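Long-range contact in acetyltransferase (Klebsiella pneumoniae, PDB 5XUN), which is a toxin of a toxin-antitoxin pair and probably transfers the acetyl group of acetyl-CoA to the amino group of glycyl-tRNA: residues Q80-L94 / K125-L137. The protein carries 1 engineered substitution. Residues are numbered along the deposited sequence; the frame is centred on the assembly and turned at random.
Sequences QQKKIPYQNAPSVTL and KAVGIYGLFVEAL. With ACO (acetyl coenzyme *a), chain E.
V92 O accepts F133 N at 2.8 Å, with a longer CA-H...O approach from L132. F133 O does likewise for L94 N and T93 CA; V92 N to G131 O completes the parallel pairing of 88-94 with 131-135, and Y130 N, still in the preceding loop, bonds to P90 O from above its carbonyl plane. Past this the strands splay, the GNAT-fold hallmark where acetyl-CoA binds: L94 O reaches E135 N through a water, 2.6 Å from L94 O, and the acetyl group lies beside V134 CG2, its carbonyl O accepting L137 N. At the other end Y130, with CG anti to its backbone N (chi1 -175°), reaches out to helix 78-83. I84 CD1 sits over the middle of one ring face, 4.0 Å from the centroid, and a water links Y130 OH to the Q80 amide, weakly on the Q80 side. V92 CG2 meets I129 CD1 at 3.5 Å, and L132 CD1 lies against L94 CB; V92, I129 and L132 also pack on helix 108-126, which makes the beta-alpha-beta crossover. On the opposite sheet face S91 and T93 turn their hydroxyls to S68 of strand 59-71, while strand 160-164 flanks 131-135 beyond.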
# COMPACT_ATOMS: atom_id res chain seq x y z
N GLN B 80 -18.78 -1.31 -9.87
CA GLN B 80 -17.40 -1.26 -9.43
C GLN B 80 -16.94 -2.64 -9.08
O GLN B 80 -15.82 -2.99 -9.40
CB GLN B 80 -17.16 -0.36 -8.24
CG GLN B 80 -17.73 1.01 -8.29
CD GLN B 80 -16.95 2.01 -9.06
OE1 GLN B 80 -16.55 1.77 -10.20
NE2 GLN B 80 -16.79 3.20 -8.47
N GLN B 81 -17.80 -3.42 -8.41
CA GLN B 81 -17.41 -4.77 -8.03
C GLN B 81 -17.00 -5.61 -9.24
O GLN B 81 -16.03 -6.37 -9.18
CB GLN B 81 -18.55 -5.47 -7.29
CG GLN B 81 -18.64 -5.13 -5.82
CD GLN B 81 -19.80 -5.84 -5.14
OE1 GLN B 81 -19.96 -7.05 -5.29
NE2 GLN B 81 -20.60 -5.08 -4.40
N LYS B 82 -17.75 -5.50 -10.34
CA LYS B 82 -17.41 -6.25 -11.55
C LYS B 82 -16.05 -5.85 -12.11
O LYS B 82 -15.44 -6.65 -12.83
CB LYS B 82 -18.49 -6.06 -12.62
CG LYS B 82 -19.84 -6.66 -12.26
CD LYS B 82 -20.64 -6.95 -13.51
CE LYS B 82 -22.03 -7.47 -13.18
NZ LYS B 82 -22.87 -7.56 -14.41
N LYS B 83 -15.58 -4.64 -11.81
CA LYS B 83 -14.25 -4.22 -12.23
C LYS B 83 -13.14 -4.80 -11.36
O LYS B 83 -11.98 -4.77 -11.78
CB LYS B 83 -14.15 -2.69 -12.24
N ILE B 84 -13.47 -5.33 -10.19
CA ILE B 84 -12.48 -5.94 -9.30
C ILE B 84 -12.50 -7.44 -9.52
O ILE B 84 -13.37 -8.13 -8.97
CB ILE B 84 -12.78 -5.65 -7.82
CG1 ILE B 84 -13.20 -4.20 -7.56
CG2 ILE B 84 -11.57 -6.01 -6.97
CD1 ILE B 84 -12.17 -3.17 -7.84
N PRO B 85 -11.55 -8.02 -10.26
CA PRO B 85 -11.64 -9.44 -10.62
C PRO B 85 -11.14 -10.39 -9.55
O PRO B 85 -10.93 -11.57 -9.85
CB PRO B 85 -10.77 -9.53 -11.88
CG PRO B 85 -9.92 -8.29 -11.88
CD PRO B 85 -10.29 -7.42 -10.72
N TYR B 86 -10.93 -9.92 -8.32
CA TYR B 86 -10.38 -10.71 -7.24
C TYR B 86 -11.24 -10.53 -6.01
O TYR B 86 -12.12 -9.67 -5.96
CB TYR B 86 -8.93 -10.31 -6.93
CG TYR B 86 -8.06 -10.03 -8.13
CD1 TYR B 86 -7.43 -11.06 -8.82
CD2 TYR B 86 -7.85 -8.73 -8.56
CE1 TYR B 86 -6.63 -10.80 -9.91
CE2 TYR B 86 -7.05 -8.46 -9.65
CZ TYR B 86 -6.44 -9.50 -10.33
OH TYR B 86 -5.64 -9.23 -11.41
N GLN B 87 -10.94 -11.33 -4.98
CA GLN B 87 -11.75 -11.29 -3.76
C GLN B 87 -11.62 -9.96 -3.03
O GLN B 87 -12.60 -9.47 -2.45
CB GLN B 87 -11.32 -12.42 -2.82
CG GLN B 87 -12.26 -12.62 -1.65
CD GLN B 87 -11.80 -13.72 -0.72
OE1 GLN B 87 -12.06 -14.90 -0.96
NE2 GLN B 87 -11.09 -13.35 0.34
N ASN B 88 -10.44 -9.36 -3.07
CA ASN B 88 -10.17 -8.13 -2.33
C ASN B 88 -9.73 -7.02 -3.27
O ASN B 88 -9.05 -7.25 -4.27
CB ASN B 88 -9.09 -8.35 -1.27
CG ASN B 88 -9.49 -9.38 -0.24
OD1 ASN B 88 -10.48 -9.21 0.47
ND2 ASN B 88 -8.74 -10.47 -0.18
N ALA B 89 -10.12 -5.88 -2.95
CA ALA B 89 -9.62 -4.68 -3.60
C ALA B 89 -8.46 -4.10 -2.80
O ALA B 89 -8.54 -4.03 -1.57
CB ALA B 89 -10.72 -3.63 -3.72
N PRO B 90 -7.38 -3.67 -3.46
CA PRO B 90 -6.25 -3.11 -2.72
C PRO B 90 -6.60 -1.74 -2.18
O PRO B 90 -7.41 -1.01 -2.77
CB PRO B 90 -5.14 -3.04 -3.77
CG PRO B 90 -5.89 -2.83 -5.08
CD PRO B 90 -7.21 -3.57 -4.92
N SER B 91 -6.00 -1.39 -1.05
CA SER B 91 -6.32 -0.13 -0.40
C SER B 91 -5.17 0.33 0.48
O SER B 91 -4.16 -0.38 0.66
CB SER B 91 -7.60 -0.25 0.43
OG SER B 91 -7.48 -1.30 1.37
N VAL B 92 -5.33 1.54 1.01
CA VAL B 92 -4.59 2.06 2.15
C VAL B 92 -5.60 2.34 3.25
O VAL B 92 -6.70 2.83 2.97
CB VAL B 92 -3.80 3.34 1.80
CG1 VAL B 92 -3.19 3.98 3.05
CG2 VAL B 92 -2.72 3.04 0.78
N THR B 93 -5.25 2.03 4.49
CA THR B 93 -6.15 2.24 5.62
C THR B 93 -5.68 3.44 6.43
O THR B 93 -4.50 3.54 6.77
CB THR B 93 -6.22 1.00 6.51
OG1 THR B 93 -6.94 -0.04 5.82
CG2 THR B 93 -6.94 1.32 7.83
N LEU B 94 -6.61 4.35 6.71
CA LEU B 94 -6.39 5.40 7.71
C LEU B 94 -6.66 4.75 9.06
O LEU B 94 -7.82 4.60 9.46
CB LEU B 94 -7.30 6.59 7.45
CG LEU B 94 -7.27 7.77 8.43
CD1 LEU B 94 -5.89 8.37 8.49
CD2 LEU B 94 -8.28 8.83 8.01
N LYS B 125 0.16 5.95 -7.47
CA LYS B 125 0.86 5.93 -8.76
C LYS B 125 1.88 4.80 -8.84
O LYS B 125 2.14 4.28 -9.93
CB LYS B 125 1.53 7.28 -9.02
CG LYS B 125 0.55 8.42 -9.00
CD LYS B 125 1.23 9.73 -8.71
CE LYS B 125 0.30 10.87 -9.03
NZ LYS B 125 1.05 12.13 -9.27
N ALA B 126 2.46 4.41 -7.70
CA ALA B 126 3.54 3.43 -7.68
C ALA B 126 3.06 2.03 -7.40
O ALA B 126 3.70 1.07 -7.84
CB ALA B 126 4.58 3.81 -6.62
N VAL B 127 1.97 1.90 -6.64
CA VAL B 127 1.42 0.62 -6.22
C VAL B 127 -0.09 0.68 -6.37
O VAL B 127 -0.71 1.73 -6.17
CB VAL B 127 1.84 0.29 -4.77
CG1 VAL B 127 1.04 -0.84 -4.21
CG2 VAL B 127 3.35 -0.05 -4.69
N GLY B 128 -0.70 -0.45 -6.74
CA GLY B 128 -2.14 -0.47 -6.92
C GLY B 128 -2.91 -0.21 -5.64
O GLY B 128 -2.86 -1.00 -4.70
N ILE B 129 -3.68 0.89 -5.62
CA ILE B 129 -4.45 1.30 -4.45
C ILE B 129 -5.79 1.81 -4.94
O ILE B 129 -5.86 2.90 -5.53
CB ILE B 129 -3.74 2.38 -3.63
CG1 ILE B 129 -2.48 1.81 -2.95
CG2 ILE B 129 -4.68 2.99 -2.58
CD1 ILE B 129 -1.54 2.87 -2.54
N TYR B 130 -6.85 1.06 -4.68
CA TYR B 130 -8.16 1.39 -5.22
C TYR B 130 -8.84 2.51 -4.44
O TYR B 130 -9.74 3.16 -4.98
CB TYR B 130 -9.05 0.14 -5.25
CG TYR B 130 -10.39 0.36 -5.92
CD1 TYR B 130 -10.48 0.55 -7.29
CD2 TYR B 130 -11.56 0.36 -5.18
CE1 TYR B 130 -11.70 0.75 -7.91
CE2 TYR B 130 -12.79 0.56 -5.78
CZ TYR B 130 -12.85 0.76 -7.15
OH TYR B 130 -14.07 0.96 -7.75
N GLY B 131 -8.42 2.75 -3.21
CA GLY B 131 -8.89 3.91 -2.47
C GLY B 131 -8.44 3.84 -1.03
O GLY B 131 -7.62 3.00 -0.64
N LEU B 132 -9.01 4.75 -0.23
CA LEU B 132 -8.66 4.90 1.17
C LEU B 132 -9.77 4.30 2.03
O LEU B 132 -10.92 4.74 1.96
CB LEU B 132 -8.43 6.37 1.53
CG LEU B 132 -8.19 6.74 3.00
CD1 LEU B 132 -6.82 6.29 3.50
CD2 LEU B 132 -8.35 8.24 3.16
N PHE B 133 -9.41 3.31 2.84
CA PHE B 133 -10.34 2.60 3.71
C PHE B 133 -10.23 3.17 5.12
O PHE B 133 -9.13 3.50 5.58
CB PHE B 133 -10.00 1.10 3.71
CG PHE B 133 -10.92 0.24 4.55
CD1 PHE B 133 -10.72 0.10 5.92
CD2 PHE B 133 -11.95 -0.47 3.95
CE1 PHE B 133 -11.56 -0.70 6.69
CE2 PHE B 133 -12.79 -1.28 4.72
CZ PHE B 133 -12.59 -1.39 6.08
N VAL B 134 -11.37 3.30 5.80
CA VAL B 134 -11.34 3.77 7.18
C VAL B 134 -12.48 3.13 7.95
O VAL B 134 -13.59 2.98 7.44
CB VAL B 134 -11.38 5.32 7.25
CG1 VAL B 134 -12.70 5.86 6.71
CG2 VAL B 134 -11.13 5.80 8.67
N GLU B 135 -12.19 2.72 9.19
CA GLU B 135 -13.20 2.24 10.11
C GLU B 135 -13.51 3.37 11.08
O GLU B 135 -12.66 3.74 11.91
CB GLU B 135 -12.73 1.00 10.86
CG GLU B 135 -13.59 0.64 12.05
CD GLU B 135 -13.49 -0.82 12.41
OE1 GLU B 135 -14.53 -1.42 12.75
OE2 GLU B 135 -12.37 -1.38 12.31
N ALA B 136 -14.71 3.93 10.99
CA ALA B 136 -15.08 5.02 11.87
C ALA B 136 -15.16 4.51 13.30
O ALA B 136 -15.78 3.47 13.57
CB ALA B 136 -16.42 5.62 11.44
N LEU B 137 -14.52 5.23 14.22
CA LEU B 137 -14.42 4.77 15.60
C LEU B 137 -15.75 4.86 16.32
O LEU B 137 -16.03 4.05 17.22
CB LEU B 137 -13.36 5.59 16.34
CG LEU B 137 -12.62 4.90 17.48
CD1 LEU B 137 -11.62 3.90 16.92
CD2 LEU B 137 -11.94 5.93 18.36
N1A ACO E . -12.68 24.61 7.36
C2A ACO E . -13.51 23.61 7.70
N3A ACO E . -14.24 23.57 8.83
C4A ACO E . -14.17 24.59 9.73
C5A ACO E . -13.27 25.72 9.43
C6A ACO E . -12.51 25.69 8.16
N6A ACO E . -11.67 26.70 7.83
N7A ACO E . -13.37 26.58 10.46
C8A ACO E . -14.24 26.05 11.34
N9A ACO E . -14.74 24.87 10.91
C1B ACO E . -15.71 24.05 11.69
C2B ACO E . -17.02 23.74 10.97
O2B ACO E . -18.07 24.60 11.44
C3B ACO E . -17.31 22.29 11.32
O3B ACO E . -18.18 22.24 12.45
P3B ACO E . -19.30 21.09 12.62
O7A ACO E . -20.46 21.57 11.78
O8A ACO E . -18.64 19.84 12.09
O9A ACO E . -19.56 21.06 14.11
C4B ACO E . -15.97 21.71 11.75
O4B ACO E . -15.09 22.80 12.03
C5B ACO E . -15.32 20.81 10.71
O5B ACO E . -14.59 19.79 11.39
P1A ACO E . -13.01 19.92 11.69
O1A ACO E . -12.76 21.15 12.51
O2A ACO E . -12.23 19.71 10.42
O3A ACO E . -12.81 18.62 12.60
P2A ACO E . -11.98 18.64 13.97
O4A ACO E . -10.78 19.53 13.84
O5A ACO E . -12.94 18.83 15.13
O6A ACO E . -11.49 17.11 13.96
CBP ACO E . -11.86 14.87 14.65
CCP ACO E . -12.47 16.07 13.95
CDP ACO E . -10.47 14.59 14.09
CEP ACO E . -12.76 13.66 14.47
CAP ACO E . -11.81 15.27 16.12
OAP ACO E . -13.15 15.44 16.59
C9P ACO E . -11.13 14.24 16.98
O9P ACO E . -9.92 14.21 17.11
N8P ACO E . -11.95 13.39 17.58
C7P ACO E . -11.53 12.55 18.68
C6P ACO E . -10.78 11.31 18.18
C5P ACO E . -11.53 10.74 17.01
O5P ACO E . -12.66 10.29 17.15
N4P ACO E . -10.88 10.76 15.85
C3P ACO E . -11.51 10.34 14.61
C2P ACO E . -11.62 8.83 14.50
S1P ACO E . -10.41 8.28 13.34
C ACO E . -11.13 6.84 12.96
O ACO E . -12.29 6.69 13.29
CH3 ACO E . -10.34 5.80 12.23
O HOH W 1 -15.80 2.68 -5.89
O HOH W 2 -9.39 2.70 10.37